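Long-range contacts in diketoreductase (Acinetobacter baylyi, PDB 4E12), which reduces dicarbonyl compounds with NADH and probably also interconverts (3S)-3-hydroxyacyl-CoA and 3-oxoacyl-CoA in fatty acid beta-oxidation: residues Asn6-Gly11 against Ala29-Asp34; Ala86-Glu91 against Lys114-Thr119. All coordinates share one frame; numbering follows the deposited sequence.

How the contacts relate
Both contacts are parallel strand pairs in one sheet of the NAD-binding domain, each closing a beta-alpha-beta unit, and they meet where strands 6-10 and 88-91 run as neighbours: Asp87 OD2 takes the amide of Asn6, and Val89 packs on Leu10. Contact 2, toward the middle of the sheet, is the more buried and also the more polar between side chains, with a salt bridge at its start and a carboxylate-hydroxyl bond at its end. Contact 1 is partly buried and is held by backbone bonds, its side chains meeting through van der Waals contacts. Its C-terminal end carries Asp34, which binds NAD(+), whereas contact 2 places Glu91 beside the NAD(+)-binding Lys100.

Contact 1 of 2, residues Asn6-Gly11 against Ala29-Asp34; sequences NVTVLG and AVTAYD
Thr8 and Thr31 share one first torsion (chi1 near -60° in both), which sets each hydroxyl beside its own backbone N, and the two threonines stand parallel on one face of the sheet. Thr8 OG1 comes within 3.7 Å of Thr31 CB, while its hydrogen bond goes to the carbonyl of Ala82. Tyr33 instead has CG anti to the backbone N (chi1 165°); its ring meets the tip of Leu10 obliquely, CD2 of Leu10 lying 4.0 Å from CD2 of Tyr33. At the other end Asn6 OD1 rests 3.6 Å from the methyl CB of Ala29, and Asn6 ND2 bonds to Asp85 O. Helix 14-25 connects strands 6-10 and 29-33 in the first beta-alpha-beta unit of the Rossmann fold. Val7, Val9, Val30 and Ala32 occupy the opposite face, where Val7, Val9 and Val30 pack on that helix and Ala32 on Phe47 of helix 37-57. Five N-H...O bonds zip the parallel backbones, from Val7 N to Ala29 O (2.8 Å) up to Gly11 N to Tyr33 O (2.8 Å). Gly11, the first glycine of a GxGxxG sequence, has a positive phi, a backbone shape that leaves no room for a CB beside the carbonyl O of Leu10. Nearby, Asp34 OD2 bonds to Thr12 OG1, joining two NAD(+)-binding residues in a chain modelled without the cofactor.

Contact 2 of 2, residues Ala86-Glu91 against Lys114-Thr119; sequences ADLVIE and KTIFAT
Leu88-Glu91 and Ile116-Thr119 run parallel at 18° with their axes 4.7 Å apart at closest, joined by backbone bonds from Ile116 N to Asp87 O, Val89 N to Ile116 O, Ala118 N to Val89 O and Glu91 N to Ala118 O. Before the strands begin, Thr115 OG1 donates to Ala86 O over 2.6 Å, approaching from above the carbonyl plane. Lys114 starts with CG between the backbone N and the carbonyl carbon (chi1 60°), then extends across Ala86 O so that NZ reaches Asp87 OD1 at 2.9 Å, on the syn side and 32° out of the carboxylate plane. NZ has a second acid partner in Asp85, while Asp87 OD2 turns to backbone amides at the start of strand 6-10. The branch CG2 of Val89 presses on CG2 of Thr115 at 3.5 Å, tighter than usual for two carbons, and the CB of Val89 lies obliquely to the ring of Phe117. On the other face, which packs in part on helix 164-176, the Leu88 side chain runs obliquely over that of Ile116, and its CD1 touches Ile116 CG2 at 3.6 Å. At the C-terminal end Glu91 and Thr119 lie alongside each other: the glutamate chain bends at chi2, and Thr119 OG1 donates to its OE1 over 2.9 Å from the syn side. Tyr104 OH also bonds to OE1, whereas OE2 takes Lys100 in a salt bridge and the amide of Val93, so both oxygens of this buried carboxylate are gripped. Helix 97-110 connects the two strands in a beta-alpha-beta unit of the Rossmann fold, whose strand ends here lead toward the NAD(+)-binding residues Glu95, Asn120 and Ser122.

Contact 1 of 2, residues Asn6-Gly11 against Ala29-Asp34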
loop_
_atom_site.group_PDB
_atom_site.type_symbol
_atom_site.label_atom_id
_atom_site.label_comp_id
_atom_site.label_asym_id
_atom_site.label_seq_id
_atom_site.Cartn_x
_atom_site.Cartn_y
_atom_site.Cartn_z
ATOM N N ASN A 6 -33.641 18.018 0.670
ATOM C CA ASN A 6 -33.428 18.437 2.052
ATOM C C ASN A 6 -32.547 17.423 2.744
ATOM O O ASN A 6 -32.880 16.239 2.835
ATOM C CB ASN A 6 -34.755 18.526 2.811
ATOM C CG ASN A 6 -35.717 19.530 2.195
ATOM O OD1 ASN A 6 -35.304 20.501 1.555
ATOM N ND2 ASN A 6 -37.015 19.294 2.385
ATOM N N VAL A 7 -31.431 17.894 3.264
ATOM C CA VAL A 7 -30.507 16.994 3.895
ATOM C C VAL A 7 -30.287 17.467 5.303
ATOM O O VAL A 7 -30.001 18.646 5.521
ATOM C CB VAL A 7 -29.165 16.947 3.128
ATOM C CG1 VAL A 7 -28.200 16.001 3.838
ATOM C CG2 VAL A 7 -29.411 16.483 1.697
ATOM N N THR A 8 -30.455 16.552 6.253
ATOM C CA THR A 8 -30.125 16.825 7.641
ATOM C C THR A 8 -28.923 15.993 8.044
ATOM O O THR A 8 -28.838 14.790 7.772
ATOM C CB THR A 8 -31.306 16.545 8.615
ATOM O OG1 THR A 8 -32.423 17.370 8.244
ATOM C CG2 THR A 8 -30.912 16.870 10.052
ATOM N N VAL A 9 -27.983 16.661 8.682
ATOM C CA VAL A 9 -26.788 16.008 9.174
ATOM C C VAL A 9 -26.867 16.005 10.695
ATOM O O VAL A 9 -27.099 17.057 11.293
ATOM C CB VAL A 9 -25.531 16.760 8.702
ATOM C CG1 VAL A 9 -24.302 16.101 9.291
ATOM C CG2 VAL A 9 -25.442 16.730 7.176
ATOM N N LEU A 10 -26.711 14.829 11.303
ATOM C CA LEU A 10 -26.795 14.680 12.753
ATOM C C LEU A 10 -25.390 14.696 13.322
ATOM O O LEU A 10 -24.592 13.783 13.078
ATOM C CB LEU A 10 -27.459 13.359 13.121
ATOM C CG LEU A 10 -28.774 13.030 12.427
ATOM C CD1 LEU A 10 -29.280 11.738 13.037
ATOM C CD2 LEU A 10 -29.783 14.161 12.610
ATOM N N GLY A 11 -25.076 15.739 14.072
ATOM C CA GLY A 11 -23.727 15.879 14.561
ATOM C C GLY A 11 -22.954 16.932 13.792
ATOM O O GLY A 11 -23.017 17.001 12.562
ATOM N N ALA A 29 -30.394 21.852 0.470
ATOM C CA ALA A 29 -30.901 22.549 1.645
ATOM C C ALA A 29 -30.529 21.757 2.878
ATOM O O ALA A 29 -31.098 20.693 3.139
ATOM C CB ALA A 29 -32.415 22.699 1.560
ATOM N N VAL A 30 -29.586 22.289 3.635
ATOM C CA VAL A 30 -28.964 21.562 4.729
ATOM C C VAL A 30 -29.434 22.078 6.071
ATOM O O VAL A 30 -29.471 23.291 6.313
ATOM C CB VAL A 30 -27.431 21.662 4.639
ATOM C CG1 VAL A 30 -26.746 21.068 5.862
ATOM C CG2 VAL A 30 -26.945 20.953 3.385
ATOM N N THR A 31 -29.794 21.136 6.934
ATOM C CA THR A 31 -30.014 21.430 8.342
ATOM C C THR A 31 -28.937 20.697 9.142
ATOM O O THR A 31 -28.750 19.489 8.978
ATOM C CB THR A 31 -31.386 20.921 8.811
ATOM O OG1 THR A 31 -32.418 21.547 8.041
ATOM C CG2 THR A 31 -31.597 21.239 10.284
ATOM N N ALA A 32 -28.215 21.426 9.987
ATOM C CA ALA A 32 -27.226 20.813 10.866
ATOM C C ALA A 32 -27.840 20.648 12.244
ATOM O O ALA A 32 -28.295 21.624 12.845
ATOM C CB ALA A 32 -25.989 21.708 10.953
ATOM N N TYR A 33 -27.842 19.418 12.749
ATOM C CA TYR A 33 -28.455 19.134 14.032
ATOM C C TYR A 33 -27.406 18.816 15.098
ATOM O O TYR A 33 -26.411 18.124 14.845
ATOM C CB TYR A 33 -29.466 17.989 13.930
ATOM C CG TYR A 33 -29.819 17.476 15.298
ATOM C CD1 TYR A 33 -30.801 18.100 16.062
ATOM C CD2 TYR A 33 -29.163 16.371 15.839
ATOM C CE1 TYR A 33 -31.121 17.638 17.332
ATOM C CE2 TYR A 33 -29.472 15.903 17.105
ATOM C CZ TYR A 33 -30.450 16.538 17.844
ATOM O OH TYR A 33 -30.758 16.071 19.094
ATOM N N ASP A 34 -27.620 19.340 16.293
ATOM C CA ASP A 34 -26.775 18.966 17.413
ATOM C C ASP A 34 -27.553 19.231 18.699
ATOM O O ASP A 34 -28.684 19.728 18.650
ATOM C CB ASP A 34 -25.434 19.681 17.366
ATOM C CG ASP A 34 -24.313 18.855 17.990
ATOM O OD1 ASP A 34 -24.564 18.108 18.952
ATOM O OD2 ASP A 34 -23.174 18.928 17.499
#

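Contact 2 of 2, residues Ala86-Glu91 against Lys114-Thr119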
loop_
_atom_site.group_PDB
_atom_site.type_symbol
_atom_site.label_atom_id
_atom_site.label_comp_id
_atom_site.label_asym_id
_atom_site.label_seq_id
_atom_site.Cartn_x
_atom_site.Cartn_y
_atom_site.Cartn_z
ATOM N N ALA A 86 -36.978 16.036 5.815
ATOM C CA ALA A 86 -35.692 15.547 5.319
ATOM C C ALA A 86 -35.866 14.465 4.250
ATOM O O ALA A 86 -36.675 13.549 4.401
ATOM C CB ALA A 86 -34.850 15.021 6.483
ATOM N N ASP A 87 -35.117 14.580 3.158
ATOM C CA ASP A 87 -35.063 13.524 2.145
ATOM C C ASP A 87 -33.974 12.508 2.512
ATOM O O ASP A 87 -34.049 11.320 2.178
ATOM C CB ASP A 87 -34.752 14.141 0.778
ATOM C CG ASP A 87 -35.829 15.107 0.319
ATOM O OD1 ASP A 87 -37.020 14.770 0.476
ATOM O OD2 ASP A 87 -35.483 16.202 -0.177
ATOM N N LEU A 88 -32.966 12.993 3.220
ATOM C CA LEU A 88 -31.802 12.195 3.587
ATOM C C LEU A 88 -31.277 12.719 4.901
ATOM O O LEU A 88 -31.175 13.933 5.088
ATOM C CB LEU A 88 -30.712 12.371 2.527
ATOM C CG LEU A 88 -29.326 11.757 2.773
ATOM C CD1 LEU A 88 -29.426 10.240 2.714
ATOM C CD2 LEU A 88 -28.358 12.250 1.696
ATOM N N VAL A 89 -30.949 11.810 5.810
ATOM C CA VAL A 89 -30.302 12.176 7.061
ATOM C C VAL A 89 -28.955 11.478 7.098
ATOM O O VAL A 89 -28.868 10.251 6.986
ATOM C CB VAL A 89 -31.142 11.727 8.278
ATOM C CG1 VAL A 89 -30.417 12.027 9.592
ATOM C CG2 VAL A 89 -32.492 12.430 8.246
ATOM N N ILE A 90 -27.904 12.267 7.218
ATOM C CA ILE A 90 -26.580 11.701 7.347
ATOM C C ILE A 90 -26.222 11.791 8.829
ATOM O O ILE A 90 -26.171 12.882 9.401
ATOM C CB ILE A 90 -25.557 12.469 6.470
ATOM C CG1 ILE A 90 -25.999 12.460 4.998
ATOM C CG2 ILE A 90 -24.200 11.788 6.562
ATOM C CD1 ILE A 90 -25.120 13.264 4.070
ATOM N N GLU A 91 -26.011 10.632 9.442
ATOM C CA GLU A 91 -25.699 10.528 10.857
ATOM C C GLU A 91 -24.192 10.450 11.113
ATOM O O GLU A 91 -23.512 9.531 10.646
ATOM C CB GLU A 91 -26.421 9.315 11.455
ATOM C CG GLU A 91 -26.038 9.009 12.890
ATOM C CD GLU A 91 -24.777 8.171 13.007
ATOM O OE1 GLU A 91 -24.769 7.049 12.505
ATOM O OE2 GLU A 91 -23.773 8.631 13.597
ATOM N N LYS A 114 -40.425 8.979 3.862
ATOM C CA LYS A 114 -39.596 9.107 2.666
ATOM C C LYS A 114 -38.100 9.108 2.971
ATOM O O LYS A 114 -37.286 8.834 2.083
ATOM C CB LYS A 114 -39.928 10.398 1.926
ATOM C CG LYS A 114 -39.702 11.643 2.758
ATOM C CD LYS A 114 -39.729 12.891 1.882
ATOM C CE LYS A 114 -39.455 14.122 2.728
ATOM N NZ LYS A 114 -39.469 15.364 1.901
ATOM N N THR A 115 -37.752 9.426 4.216
ATOM C CA THR A 115 -36.372 9.730 4.598
ATOM C C THR A 115 -35.388 8.562 4.507
ATOM O O THR A 115 -35.576 7.502 5.113
ATOM C CB THR A 115 -36.300 10.387 6.003
ATOM O OG1 THR A 115 -37.084 11.592 5.994
ATOM C CG2 THR A 115 -34.860 10.762 6.354
ATOM N N ILE A 116 -34.315 8.782 3.752
ATOM C CA ILE A 116 -33.207 7.833 3.709
ATOM C C ILE A 116 -32.265 8.120 4.868
ATOM O O ILE A 116 -31.966 9.284 5.152
ATOM C CB ILE A 116 -32.430 7.966 2.396
ATOM C CG1 ILE A 116 -33.366 7.658 1.226
ATOM C CG2 ILE A 116 -31.190 7.071 2.424
ATOM C CD1 ILE A 116 -32.786 7.909 -0.145
ATOM N N PHE A 117 -31.825 7.069 5.555
ATOM C CA PHE A 117 -30.866 7.224 6.646
ATOM C C PHE A 117 -29.494 6.730 6.195
ATOM O O PHE A 117 -29.356 5.601 5.717
ATOM C CB PHE A 117 -31.256 6.398 7.878
ATOM C CG PHE A 117 -32.548 6.815 8.541
ATOM C CD1 PHE A 117 -33.159 8.029 8.244
ATOM C CD2 PHE A 117 -33.149 5.978 9.470
ATOM C CE1 PHE A 117 -34.352 8.405 8.864
ATOM C CE2 PHE A 117 -34.347 6.344 10.097
ATOM C CZ PHE A 117 -34.945 7.557 9.793
ATOM N N ALA A 118 -28.469 7.549 6.373
ATOM C CA ALA A 118 -27.118 7.077 6.082
ATOM C C ALA A 118 -26.196 7.324 7.276
ATOM O O ALA A 118 -26.146 8.433 7.818
ATOM C CB ALA A 118 -26.593 7.771 4.827
ATOM N N THR A 119 -25.476 6.286 7.692
ATOM C CA THR A 119 -24.497 6.393 8.775
ATOM C C THR A 119 -23.092 6.641 8.212
ATOM O O THR A 119 -22.734 6.077 7.175
ATOM C CB THR A 119 -24.484 5.091 9.634
ATOM O OG1 THR A 119 -23.489 5.194 10.657
ATOM C CG2 THR A 119 -24.212 3.863 8.768
#